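PDB 3JZD: iron-containing alcohol dehydrogenase from Ralstonia eutropha, which probably reduces maleylacetate to 3-oxoadipate with NADH or NADPH, a step in the breakdown of aromatic hydrocarbons, and works as a homodimer. Local coordinates for residues A[8-13]-A[187-192]. Residues are numbered along the deposited sequence; the frame is centred on the assembly and turned at random.
Sequences FIYEAH and DANPVM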
loop_
_atom_site.group_PDB
_atom_site.type_symbol
_atom_site.label_atom_id
_atom_site.label_comp_id
_atom_site.label_asym_id
_atom_site.label_seq_id
_atom_site.Cartn_x
_atom_site.Cartn_y
_atom_site.Cartn_z
ATOM N N PHE A 8 -14.647 -1.029 -6.061
ATOM C CA PHE A 8 -13.420 -0.533 -6.655
ATOM C C PHE A 8 -12.494 -1.678 -7.003
ATOM O O PHE A 8 -12.706 -2.791 -6.561
ATOM C CB PHE A 8 -12.701 0.446 -5.684
ATOM C CG PHE A 8 -12.369 -0.177 -4.333
ATOM C CD1 PHE A 8 -11.204 -0.877 -4.149
ATOM C CD2 PHE A 8 -13.265 -0.085 -3.270
ATOM C CE1 PHE A 8 -10.904 -1.462 -2.924
ATOM C CE2 PHE A 8 -12.985 -0.652 -2.054
ATOM C CZ PHE A 8 -11.805 -1.362 -1.879
ATOM N N ILE A 9 -11.487 -1.382 -7.822
ATOM C CA ILE A 9 -10.443 -2.316 -8.152
ATOM C C ILE A 9 -9.140 -1.662 -7.748
ATOM O O ILE A 9 -8.803 -0.588 -8.234
ATOM C CB ILE A 9 -10.401 -2.721 -9.627
ATOM C CG1 ILE A 9 -11.667 -3.522 -9.963
ATOM C CG2 ILE A 9 -9.151 -3.578 -9.888
ATOM C CD1 ILE A 9 -11.807 -3.972 -11.417
ATOM N N TYR A 10 -8.422 -2.302 -6.832
ATOM C CA TYR A 10 -7.182 -1.799 -6.349
ATOM C C TYR A 10 -6.096 -2.595 -6.993
ATOM O O TYR A 10 -6.147 -3.822 -7.036
ATOM C CB TYR A 10 -7.081 -1.959 -4.830
ATOM C CG TYR A 10 -5.695 -1.715 -4.260
ATOM C CD1 TYR A 10 -5.297 -0.449 -3.875
ATOM C CD2 TYR A 10 -4.788 -2.757 -4.095
ATOM C CE1 TYR A 10 -4.069 -0.233 -3.355
ATOM C CE2 TYR A 10 -3.553 -2.529 -3.564
ATOM C CZ TYR A 10 -3.205 -1.276 -3.199
ATOM O OH TYR A 10 -1.989 -1.037 -2.666
ATOM N N GLU A 11 -5.089 -1.878 -7.446
ATOM C CA GLU A 11 -3.917 -2.502 -7.999
ATOM C C GLU A 11 -2.690 -1.877 -7.374
ATOM O O GLU A 11 -2.579 -0.626 -7.220
ATOM C CB GLU A 11 -3.892 -2.385 -9.510
ATOM C CG GLU A 11 -4.750 -3.435 -10.153
ATOM C CD GLU A 11 -4.775 -3.372 -11.669
ATOM O OE1 GLU A 11 -4.912 -2.224 -12.202
ATOM O OE2 GLU A 11 -4.711 -4.488 -12.294
ATOM N N ALA A 12 -1.789 -2.738 -6.946
ATOM C CA ALA A 12 -0.544 -2.242 -6.434
ATOM C C ALA A 12 0.515 -2.700 -7.420
ATOM O O ALA A 12 0.508 -3.848 -7.881
ATOM C CB ALA A 12 -0.275 -2.784 -5.049
ATOM N N HIS A 13 1.409 -1.778 -7.754
ATOM C CA HIS A 13 2.580 -2.095 -8.556
ATOM C C HIS A 13 3.595 -2.826 -7.643
ATOM O O HIS A 13 3.632 -2.538 -6.463
ATOM C CB HIS A 13 3.250 -0.792 -9.023
ATOM C CG HIS A 13 2.408 0.086 -9.905
ATOM N ND1 HIS A 13 1.963 -0.307 -11.152
ATOM C CD2 HIS A 13 2.013 1.375 -9.759
ATOM C CE1 HIS A 13 1.290 0.684 -11.709
ATOM N NE2 HIS A 13 1.292 1.713 -10.879
ATOM N N ASP A 187 -11.489 7.096 -10.275
ATOM C CA ASP A 187 -11.171 5.716 -9.855
ATOM C C ASP A 187 -10.525 5.669 -8.466
ATOM O O ASP A 187 -9.708 4.796 -8.139
ATOM C CB ASP A 187 -10.300 5.009 -10.911
ATOM C CG ASP A 187 -8.989 5.735 -11.201
ATOM O OD1 ASP A 187 -8.864 6.951 -10.899
ATOM O OD2 ASP A 187 -8.076 5.074 -11.745
ATOM N N ALA A 188 -10.930 6.622 -7.643
ATOM C CA ALA A 188 -10.507 6.695 -6.276
ATOM C C ALA A 188 -10.801 5.381 -5.585
ATOM O O ALA A 188 -11.791 4.718 -5.906
ATOM C CB ALA A 188 -11.279 7.815 -5.567
ATOM N N ASN A 189 -9.906 4.958 -4.692
ATOM C CA ASN A 189 -10.211 3.823 -3.831
ATOM C C ASN A 189 -9.711 4.116 -2.387
ATOM O O ASN A 189 -8.860 5.007 -2.175
ATOM C CB ASN A 189 -9.689 2.511 -4.421
ATOM C CG ASN A 189 -8.210 2.378 -4.320
ATOM O OD1 ASN A 189 -7.663 2.378 -3.218
ATOM N ND2 ASN A 189 -7.539 2.243 -5.468
ATOM N N PRO A 190 -10.241 3.366 -1.383
ATOM C CA PRO A 190 -9.931 3.636 0.037
ATOM C C PRO A 190 -8.480 3.532 0.430
ATOM O O PRO A 190 -8.018 4.225 1.349
ATOM C CB PRO A 190 -10.770 2.600 0.788
ATOM C CG PRO A 190 -11.859 2.215 -0.194
ATOM C CD PRO A 190 -11.293 2.356 -1.554
ATOM N N VAL A 191 -7.744 2.657 -0.244
ATOM C CA VAL A 191 -6.351 2.477 0.103
ATOM C C VAL A 191 -5.542 3.644 -0.447
ATOM O O VAL A 191 -4.739 4.247 0.250
ATOM C CB VAL A 191 -5.843 1.103 -0.344
ATOM C CG1 VAL A 191 -4.422 1.005 -0.068
ATOM C CG2 VAL A 191 -6.650 -0.021 0.425
HETATM N N MSE A 192 -5.784 3.996 -1.696
HETATM C CA MSE A 192 -5.122 5.149 -2.290
HETATM C C MSE A 192 -5.490 6.435 -1.487
HETATM O O MSE A 192 -4.631 7.302 -1.220
HETATM C CB MSE A 192 -5.494 5.258 -3.765
HETATM C CG MSE A 192 -4.874 4.171 -4.611
HETATM SE SE MSE A 192 -2.950 4.459 -4.813
HETATM C CE MSE A 192 -2.363 2.601 -4.895
HETATM O O HOH W 1 -8.992 2.301 -8.259
HETATM O O HOH W 2 -4.992 1.645 -6.994
#
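N189 OD1 lies against the edge of the Y10 ring, 3.7 Å from Y10 CD1, while two backbone N-H groups grip it. The bond from M192 N is 2.9 Å long and almost straight, with the donor above the carbonyl plane; V191 N adds a weak one. N189 thereby caps helix 190-212, and its CB points toward strand 8-19, with CG between the backbone N and the carbonyl carbon (chi1 74°). ND2 at the other end of the amide reaches that strand through water: one molecule accepts from it and donates to both I9 O, at 2.9 Å, and D187 O, while a second makes weak bonds to ND2 and E11 O. No direct hydrogen bond joins the two segments.

The rest is apolar. P190 CD stands 3.6 Å from the centroid of the F8 ring, over one face in a CH-pi contact, and N189 CB touches F8 CD1 at 3.7 Å. Y10 CE1 meets V191 CG1 at 3.5 Å and the selenomethionine methyl M192 CE at 3.6 Å. W228 of the second subunit meets the Y10 ring edge-to-face. Residues 8-12 pair antiparallel with a strand of that subunit, continuing the sheet across the dimer. The contact joins the strand at the subunit's own edge of the sheet in the N-terminal nucleotide-binding domain to an Asn-capped helix of the all-helical C-terminal domain, as in the two-domain fold of iron-containing alcohol dehydrogenases.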